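Local atomic coordinates of transcriptional regulator, PadR family (Bacillus cereus, PDB entry 4ESB), a protein that probably binds DNA through a winged helix-turn-helix domain and regulates transcription as a member of the PadR family. Residues 9-14 against 46-51; 20-25 against 73-78. All coordinates share one frame; numbering follows the deposited sequence.

Interaction 1. Residues 9-14 against 46-51; sequences VLEGCI and YPLLLR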
ATOM      1  N   VAL A   9       2.779  -4.327   1.919  1.00 73.86           N
ATOM      2  CA  VAL A   9       4.164  -3.970   1.637  1.00 53.31           C
ATOM      3  C   VAL A   9       5.174  -4.800   2.429  1.00 44.84           C
ATOM      4  O   VAL A   9       6.378  -4.563   2.345  1.00 45.01           O
ATOM      5  CB  VAL A   9       4.418  -2.490   1.974  1.00 55.92           C
ATOM      6  CG1 VAL A   9       3.464  -1.595   1.197  1.00 53.05           C
ATOM      7  CG2 VAL A   9       4.273  -2.259   3.473  1.00 67.01           C
ATOM      8  N   LEU A  10       4.689  -5.772   3.193  1.00 46.17           N
ATOM      9  CA  LEU A  10       5.548  -6.530   4.098  1.00 44.16           C
ATOM     10  C   LEU A  10       6.474  -7.480   3.341  1.00 43.12           C
ATOM     11  O   LEU A  10       7.643  -7.633   3.698  1.00 42.79           O
ATOM     12  CB  LEU A  10       4.698  -7.304   5.107  1.00 51.32           C
ATOM     13  CG  LEU A  10       5.432  -8.165   6.137  1.00 49.54           C
ATOM     14  CD1 LEU A  10       6.325  -7.323   7.039  1.00 44.89           C
ATOM     15  CD2 LEU A  10       4.421  -8.939   6.962  1.00 53.49           C
ATOM     16  N   GLU A  11       5.950  -8.120   2.301  1.00 47.30           N
ATOM     17  CA  GLU A  11       6.752  -9.017   1.475  1.00 39.07           C
ATOM     18  C   GLU A  11       7.923  -8.264   0.852  1.00 38.42           C
ATOM     19  O   GLU A  11       9.042  -8.771   0.799  1.00 44.50           O
ATOM     20  CB  GLU A  11       5.885  -9.650   0.383  1.00 45.17           C
ATOM     21  CG  GLU A  11       6.638 -10.585  -0.552  1.00 55.02           C
ATOM     22  CD  GLU A  11       5.722 -11.565  -1.263  1.00 52.14           C
ATOM     23  OE1 GLU A  11       4.508 -11.562  -0.975  1.00 62.02           O
ATOM     24  OE2 GLU A  11       6.217 -12.340  -2.108  1.00 62.77           O
ATOM     25  N   GLY A  12       7.659  -7.046   0.391  1.00 35.79           N
ATOM     26  CA  GLY A  12       8.681  -6.225  -0.234  1.00 38.90           C
ATOM     27  C   GLY A  12       9.753  -5.768   0.736  1.00 40.75           C
ATOM     28  O   GLY A  12      10.932  -5.708   0.391  1.00 42.33           O
ATOM     29  N   CYS A  13       9.346  -5.443   1.958  1.00 44.28           N
ATOM     30  CA  CYS A  13      10.288  -4.977   2.971  1.00 36.13           C
ATOM     31  C   CYS A  13      11.131  -6.137   3.486  1.00 33.21           C
ATOM     32  O   CYS A  13      12.288  -5.962   3.860  1.00 34.87           O
ATOM     33  CB  CYS A  13       9.544  -4.306   4.125  1.00 38.56           C
ATOM     34  SG  CYS A  13       8.790  -2.724   3.670  1.00 41.95           S
ATOM     35  N   ILE A  14      10.538  -7.324   3.503  1.00 31.06           N
ATOM     36  CA  ILE A  14      11.266  -8.539   3.839  1.00 33.36           C
ATOM     37  C   ILE A  14      12.331  -8.837   2.783  1.00 44.55           C
ATOM     38  O   ILE A  14      13.459  -9.200   3.117  1.00 46.81           O
ATOM     39  CB  ILE A  14      10.313  -9.743   3.983  1.00 35.46           C
ATOM     40  CG1 ILE A  14       9.633  -9.696   5.352  1.00 34.18           C
ATOM     41  CG2 ILE A  14      11.068 -11.059   3.812  1.00 32.63           C
ATOM     42  CD1 ILE A  14       8.631 -10.804   5.590  1.00 37.19           C
ATOM     43  N   TYR A  46       5.590 -16.476   9.515  1.00 40.38           N
ATOM     44  CA  TYR A  46       6.139 -17.774   9.126  1.00 48.54           C
ATOM     45  C   TYR A  46       5.528 -18.295   7.827  1.00 46.64           C
ATOM     46  O   TYR A  46       6.254 -18.693   6.915  1.00 53.11           O
ATOM     47  CB  TYR A  46       5.954 -18.807  10.242  1.00 39.35           C
ATOM     48  CG  TYR A  46       6.594 -20.136   9.941  1.00 38.47           C
ATOM     49  CD1 TYR A  46       7.953 -20.225   9.676  1.00 36.81           C
ATOM     50  CD2 TYR A  46       5.842 -21.304   9.928  1.00 40.52           C
ATOM     51  CE1 TYR A  46       8.546 -21.438   9.401  1.00 39.27           C
ATOM     52  CE2 TYR A  46       6.427 -22.523   9.654  1.00 43.99           C
ATOM     53  CZ  TYR A  46       7.779 -22.584   9.388  1.00 45.99           C
ATOM     54  OH  TYR A  46       8.373 -23.793   9.119  1.00 50.80           O
ATOM     55  N   PRO A  47       4.188 -18.297   7.735  1.00 55.54           N
ATOM     56  CA  PRO A  47       3.543 -18.818   6.524  1.00 51.73           C
ATOM     57  C   PRO A  47       3.930 -18.013   5.284  1.00 50.93           C
ATOM     58  O   PRO A  47       3.959 -18.552   4.175  1.00 43.33           O
ATOM     59  CB  PRO A  47       2.047 -18.661   6.824  1.00 43.35           C
ATOM     60  CG  PRO A  47       1.953 -18.489   8.302  1.00 49.99           C
ATOM     61  CD  PRO A  47       3.203 -17.783   8.701  1.00 50.14           C
ATOM     62  N   LEU A  48       4.217 -16.730   5.474  1.00 37.07           N
ATOM     63  CA  LEU A  48       4.666 -15.880   4.382  1.00 42.91           C
ATOM     64  C   LEU A  48       6.083 -16.260   3.961  1.00 49.30           C
ATOM     65  O   LEU A  48       6.406 -16.241   2.778  1.00 54.83           O
ATOM     66  CB  LEU A  48       4.602 -14.406   4.790  1.00 31.57           C
ATOM     67  CG  LEU A  48       5.204 -13.388   3.817  1.00 51.74           C
ATOM     68  CD1 LEU A  48       4.550 -13.499   2.448  1.00 45.58           C
ATOM     69  CD2 LEU A  48       5.062 -11.977   4.368  1.00 33.26           C
ATOM     70  N   LEU A  49       6.920 -16.620   4.931  1.00 46.11           N
ATOM     71  CA  LEU A  49       8.284 -17.052   4.633  1.00 45.06           C
ATOM     72  C   LEU A  49       8.282 -18.389   3.897  1.00 43.47           C
ATOM     73  O   LEU A  49       9.106 -18.618   3.014  1.00 47.47           O
ATOM     74  CB  LEU A  49       9.116 -17.183   5.912  1.00 40.76           C
ATOM     75  CG  LEU A  49       9.580 -15.908   6.619  1.00 44.62           C
ATOM     76  CD1 LEU A  49      10.437 -16.295   7.812  1.00 39.65           C
ATOM     77  CD2 LEU A  49      10.347 -14.986   5.683  1.00 38.97           C
ATOM     78  N   LEU A  50       7.362 -19.273   4.270  1.00 49.90           N
ATOM     79  CA  LEU A  50       7.263 -20.580   3.633  1.00 50.57           C
ATOM     80  C   LEU A  50       6.862 -20.415   2.177  1.00 49.95           C
ATOM     81  O   LEU A  50       7.294 -21.168   1.305  1.00 50.55           O
ATOM     82  CB  LEU A  50       6.225 -21.449   4.343  1.00 41.71           C
ATOM     83  CG  LEU A  50       6.600 -22.059   5.694  1.00 51.91           C
ATOM     84  CD1 LEU A  50       5.376 -22.701   6.326  1.00 35.85           C
ATOM     85  CD2 LEU A  50       7.720 -23.076   5.536  1.00 34.68           C
ATOM     86  N   ARG A  51       6.023 -19.419   1.927  1.00 45.37           N
ATOM     87  CA  ARG A  51       5.480 -19.185   0.602  1.00 54.60           C
ATOM     88  C   ARG A  51       6.502 -18.477  -0.283  1.00 57.32           C
ATOM     89  O   ARG A  51       6.652 -18.814  -1.456  1.00 65.52           O
ATOM     90  CB  ARG A  51       4.196 -18.364   0.713  1.00 55.39           C
ATOM     91  CG  ARG A  51       3.486 -18.128  -0.602  1.00 75.27           C
ATOM     92  CD  ARG A  51       2.082 -17.592  -0.372  1.00 78.38           C
ATOM     93  NE  ARG A  51       2.082 -16.168  -0.043  1.00 90.39           N
ATOM     94  CZ  ARG A  51       2.150 -15.190  -0.942  1.00 94.23           C
ATOM     95  NH1 ARG A  51       2.229 -15.470  -2.238  1.00 90.08           N
ATOM     96  NH2 ARG A  51       2.142 -13.925  -0.546  1.00 76.56           N
TER

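Interaction 2. Residues 20-25 against 73-78; sequences QEEVYG and YYHITD. With GOL (glycerol), chain F.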
ATOM      1  N   GLN A  20      19.880  -7.222   1.771  1.00 47.27           N
ATOM      2  CA  GLN A  20      20.968  -6.434   2.335  1.00 35.95           C
ATOM      3  C   GLN A  20      21.803  -7.231   3.329  1.00 35.62           C
ATOM      4  O   GLN A  20      22.972  -6.917   3.552  1.00 37.36           O
ATOM      5  CB  GLN A  20      20.418  -5.171   3.002  1.00 37.75           C
ATOM      6  CG  GLN A  20      19.838  -4.163   2.021  1.00 46.51           C
ATOM      7  CD  GLN A  20      20.871  -3.658   1.028  1.00 67.25           C
ATOM      8  OE1 GLN A  20      21.974  -3.266   1.410  1.00 66.77           O
ATOM      9  NE2 GLN A  20      20.519  -3.670  -0.255  1.00 57.74           N
ATOM     10  N   GLU A  21      21.211  -8.264   3.919  1.00 44.10           N
ATOM     11  CA  GLU A  21      21.921  -9.086   4.891  1.00 45.97           C
ATOM     12  C   GLU A  21      21.253 -10.443   5.096  1.00 44.62           C
ATOM     13  O   GLU A  21      20.049 -10.530   5.327  1.00 46.37           O
ATOM     14  CB  GLU A  21      22.009  -8.363   6.236  1.00 46.68           C
ATOM     15  CG  GLU A  21      22.793  -9.128   7.289  1.00 65.57           C
ATOM     16  CD  GLU A  21      22.558  -8.597   8.691  1.00 80.87           C
ATOM     17  OE1 GLU A  21      21.814  -7.604   8.836  1.00 61.36           O
ATOM     18  OE2 GLU A  21      23.113  -9.176   9.649  1.00 72.37           O
ATOM     19  N   GLU A  22      22.051 -11.500   5.003  1.00 47.21           N
ATOM     20  CA  GLU A  22      21.606 -12.838   5.369  1.00 48.19           C
ATOM     21  C   GLU A  22      21.134 -12.828   6.818  1.00 42.30           C
ATOM     22  O   GLU A  22      21.890 -12.462   7.715  1.00 44.83           O
ATOM     23  CB  GLU A  22      22.755 -13.837   5.223  1.00 38.28           C
ATOM     24  CG  GLU A  22      22.506 -14.950   4.228  1.00 48.21           C
ATOM     25  CD  GLU A  22      23.602 -15.994   4.250  1.00 49.19           C
ATOM     26  OE1 GLU A  22      24.769 -15.634   4.519  1.00 53.65           O
ATOM     27  OE2 GLU A  22      23.295 -17.179   4.005  1.00 60.07           O
ATOM     28  N   VAL A  23      19.892 -13.237   7.047  1.00 40.44           N
ATOM     29  CA  VAL A  23      19.331 -13.240   8.398  1.00 47.09           C
ATOM     30  C   VAL A  23      18.535 -14.507   8.689  1.00 40.47           C
ATOM     31  O   VAL A  23      17.918 -15.079   7.790  1.00 38.55           O
ATOM     32  CB  VAL A  23      18.398 -12.033   8.622  1.00 34.49           C
ATOM     33  CG1 VAL A  23      19.187 -10.728   8.586  1.00 42.25           C
ATOM     34  CG2 VAL A  23      17.273 -12.030   7.594  1.00 33.46           C
ATOM     35  N   TYR A  24      18.549 -14.943   9.947  1.00 40.98           N
ATOM     36  CA  TYR A  24      17.684 -16.043  10.365  1.00 36.38           C
ATOM     37  C   TYR A  24      16.356 -15.498  10.881  1.00 36.40           C
ATOM     38  O   TYR A  24      16.209 -14.293  11.084  1.00 39.11           O
ATOM     39  CB  TYR A  24      18.364 -16.979  11.383  1.00 40.37           C
ATOM     40  CG  TYR A  24      18.878 -16.353  12.670  1.00 41.29           C
ATOM     41  CD1 TYR A  24      20.053 -15.616  12.690  1.00 47.33           C
ATOM     42  CD2 TYR A  24      18.212 -16.550  13.873  1.00 46.91           C
ATOM     43  CE1 TYR A  24      20.533 -15.064  13.866  1.00 47.97           C
ATOM     44  CE2 TYR A  24      18.685 -16.004  15.054  1.00 39.67           C
ATOM     45  CZ  TYR A  24      19.844 -15.264  15.045  1.00 54.21           C
ATOM     46  OH  TYR A  24      20.314 -14.720  16.221  1.00 44.89           O
ATOM     47  N   GLY A  25      15.390 -16.391  11.069  1.00 37.95           N
ATOM     48  CA  GLY A  25      14.018 -16.004  11.347  1.00 44.15           C
ATOM     49  C   GLY A  25      13.850 -14.966  12.441  1.00 42.39           C
ATOM     50  O   GLY A  25      13.185 -13.949  12.243  1.00 36.14           O
ATOM     51  N   TYR A  73      19.784 -19.473   7.757  1.00 45.63           N
ATOM     52  CA  TYR A  73      19.850 -18.110   7.243  1.00 45.61           C
ATOM     53  C   TYR A  73      19.180 -18.027   5.877  1.00 37.24           C
ATOM     54  O   TYR A  73      19.338 -18.920   5.048  1.00 45.66           O
ATOM     55  CB  TYR A  73      21.305 -17.655   7.115  1.00 46.07           C
ATOM     56  CG  TYR A  73      21.999 -17.376   8.432  1.00 37.88           C
ATOM     57  CD1 TYR A  73      21.940 -16.118   9.017  1.00 41.87           C
ATOM     58  CD2 TYR A  73      22.722 -18.367   9.082  1.00 38.80           C
ATOM     59  CE1 TYR A  73      22.578 -15.856  10.216  1.00 46.60           C
ATOM     60  CE2 TYR A  73      23.364 -18.115  10.279  1.00 46.76           C
ATOM     61  CZ  TYR A  73      23.289 -16.858  10.843  1.00 47.01           C
ATOM     62  OH  TYR A  73      23.924 -16.602  12.036  1.00 65.24           O
ATOM     63  N   TYR A  74      18.444 -16.946   5.644  1.00 41.87           N
ATOM     64  CA  TYR A  74      17.766 -16.745   4.368  1.00 38.90           C
ATOM     65  C   TYR A  74      18.531 -15.761   3.490  1.00 45.11           C
ATOM     66  O   TYR A  74      19.011 -14.732   3.969  1.00 40.30           O
ATOM     67  CB  TYR A  74      16.347 -16.213   4.583  1.00 44.60           C
ATOM     68  CG  TYR A  74      15.422 -17.157   5.314  1.00 48.62           C
ATOM     69  CD1 TYR A  74      14.780 -18.190   4.643  1.00 37.85           C
ATOM     70  CD2 TYR A  74      15.174 -17.003   6.672  1.00 40.81           C
ATOM     71  CE1 TYR A  74      13.929 -19.050   5.306  1.00 45.94           C
ATOM     72  CE2 TYR A  74      14.323 -17.859   7.344  1.00 45.84           C
ATOM     73  CZ  TYR A  74      13.703 -18.880   6.657  1.00 47.89           C
ATOM     74  OH  TYR A  74      12.855 -19.736   7.321  1.00 43.47           O
ATOM     75  N   HIS A  75      18.649 -16.086   2.207  1.00 51.69           N
ATOM     76  CA  HIS A  75      19.181 -15.143   1.230  1.00 40.05           C
ATOM     77  C   HIS A  75      18.227 -15.024   0.049  1.00 32.85           C
ATOM     78  O   HIS A  75      17.385 -15.892  -0.174  1.00 37.25           O
ATOM     79  CB  HIS A  75      20.576 -15.560   0.755  1.00 36.46           C
ATOM     80  CG  HIS A  75      20.599 -16.845  -0.012  1.00 34.91           C
ATOM     81  ND1 HIS A  75      20.074 -16.965  -1.279  1.00 44.72           N
ATOM     82  CD2 HIS A  75      21.096 -18.064   0.308  1.00 38.65           C
ATOM     83  CE1 HIS A  75      20.241 -18.207  -1.706  1.00 41.64           C
ATOM     84  NE2 HIS A  75      20.858 -18.891  -0.762  1.00 39.39           N
ATOM     85  N   ILE A  76      18.375 -13.941  -0.705  1.00 36.43           N
ATOM     86  CA  ILE A  76      17.472 -13.615  -1.802  1.00 44.44           C
ATOM     87  C   ILE A  76      17.948 -14.270  -3.094  1.00 41.30           C
ATOM     88  O   ILE A  76      19.152 -14.378  -3.335  1.00 35.05           O
ATOM     89  CB  ILE A  76      17.390 -12.083  -1.994  1.00 39.00           C
ATOM     90  CG1 ILE A  76      16.158 -11.696  -2.812  1.00 37.55           C
ATOM     91  CG2 ILE A  76      18.669 -11.551  -2.639  1.00 39.18           C
ATOM     92  CD1 ILE A  76      15.859 -10.206  -2.774  1.00 34.77           C
ATOM     93  N   THR A  77      17.004 -14.720  -3.914  1.00 42.37           N
ATOM     94  CA  THR A  77      17.332 -15.302  -5.213  1.00 44.94           C
ATOM     95  C   THR A  77      17.338 -14.214  -6.278  1.00 39.58           C
ATOM     96  O   THR A  77      16.931 -13.080  -6.020  1.00 43.34           O
ATOM     97  CB  THR A  77      16.319 -16.386  -5.637  1.00 34.75           C
ATOM     98  OG1 THR A  77      15.039 -15.788  -5.882  1.00 32.45           O
ATOM     99  CG2 THR A  77      16.189 -17.459  -4.563  1.00 43.93           C
ATOM    100  N   ASP A  78      17.803 -14.556  -7.476  1.00 47.61           N
ATOM    101  CA  ASP A  78      17.779 -13.616  -8.590  1.00 39.70           C
ATOM    102  C   ASP A  78      16.344 -13.192  -8.882  1.00 34.36           C
ATOM    103  O   ASP A  78      16.058 -12.013  -9.086  1.00 35.08           O
ATOM    104  CB  ASP A  78      18.404 -14.238  -9.837  1.00 41.77           C
ATOM    105  CG  ASP A  78      18.176 -13.400 -11.080  1.00 42.91           C
ATOM    106  OD1 ASP A  78      18.809 -12.331 -11.206  1.00 43.32           O
ATOM    107  OD2 ASP A  78      17.359 -13.813 -11.932  1.00 40.91           O
TER
HETATM  108  C1  GOL F 205      24.995 -15.470  16.780  1.00105.28           C
HETATM  109  O1  GOL F 205      24.405 -16.707  17.115  1.00 89.34           O
HETATM  110  C2  GOL F 205      24.178 -14.800  15.679  1.00100.22           C
HETATM  111  O2  GOL F 205      23.209 -13.947  16.246  1.00 80.63           O
HETATM  112  C3  GOL F 205      25.094 -14.000  14.758  1.00 92.18           C
HETATM  113  O3  GOL F 205      24.496 -13.872  13.486  1.00 71.28           O

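Interaction 1. Residues 9-14 against 46-51
L48 pushes its two methyl branches between L10, I14 and E11, and it is the residue of 46-51 on which most of this helix-helix contact rests. CD2 does the apolar work: it meets CD2 of L10 at 4.0 Å and, from the same methyl, CD1 of I14 at 4.0 Å. L10 and I14 sit one turn apart on helix 10-20, so a single methyl of L48 touches two successive side chains of one helical ridge. I14 and L48 meet tip to tip, I14 with its CG1 arm beside the backbone N and CD1 extended, whereas L10 slants across L48. The other branch of I14, CG2, lies 4.4 Å from CD2 of L49, a looser touch made by the end of a side chain whose CB starts out away from helix 10-20.

E11 closes the side of the contact nearer solvent. CG is anti to the backbone N (chi1 179°) and the chain continues extended, which brings OE1 to 3.9 Å from CD1 of L48 and to 3.4 Å from NH2 of R51. That salt bridge is long, with carboxylate and guanidinium planes turned 77° apart, so the groups do not pair flat as a two-pronged bridge. The other terminal nitrogen of R51, NH1, makes a salt bridge with E55, so the guanidinium is shared between two carboxylates.

The short axes run 11.5 Å apart and cross at -67°, leaving the leucine and isoleucine tips to span the gap. L32 on helix 25-34 packs on both L10 and I14. Three helices around one apolar centre, with 42-54 as the third, are the hallmark of the helix-turn-helix part of a winged-helix domain.

Interaction 2. Residues 20-25 against 73-78
Strands 23-24 and 70-76 run antiparallel, joined by a nearly straight bond from Y74 N to V23 O (2.9 Å, 171°) in which the donor stands above the carbonyl plane. Just before it, CA of E22 approaches Y74 O at 3.5 Å, so one conventional hydrogen bond is supplemented by a CA-H...O contact, which suits a short, weakly bonded edge strand. The side chains of V23 and Y74 lie on the same face of the sheet; the ring of Y74 keeps its CD2 edge against V23 O and reaches toward G25 N with CE2. I18 of helix 10-20 packs on both V23 and Y74.

Y24 and Y73 lie side by side, their hydroxyls pointing the same way. CG of Y24 sits between the backbone N and the carbonyl carbon (chi1 57°), which swings its ring alongside that of Y73. The result is an offset edge-to-face pair, the edge of Y24 toward the face of Y73, with centroids 5.5 Å apart and CD1 of Y24 3.5 Å from CE1 of Y73. One glycerol links the two tips: its O2 is hydrogen-bonded to Y24 OH at 3.0 Å and its O3 to Y73 OH at 3.1 Å. R71 adds a cation-pi contact to Y24, and S65 a second hydrogen bond to Y73 OH.

Across the strands, the carboxylate of E22 passes over the base of Y73, OE2 lying 3.7 Å from CB, while CG of E22 runs beside CB of H75 at 4.0 Å. The other oxygen of E22, OE1, forms a salt bridge with K63 on strand 58-64. The contact therefore combines an apolar face on helix 10-20 with a polar one, where paired tyrosine hydroxyls can grip a small polyol, here probably a crystallisation additive.

In the fold
Interaction 1 lies in the helical part and interaction 2 in the sheet of one winged helix-turn-helix domain, their centres about 12 Å apart. The chain itself makes one join: helix 10-20 starts in the first contact and leads directly into strand 23-24 of the second. Packing makes the other, with CD1 of L49 4.2 Å from CE2 of Y74, while L28 of helix 25-34 packs on both L49 and V23, so the helical core continues under the sheet. The glycerol held by Y24 and Y73 lies at interaction 2. Toward the dimer, V9 and C13 of segment 9-14, which do not touch 46-51, pack on V98 and L101 of the second subunit.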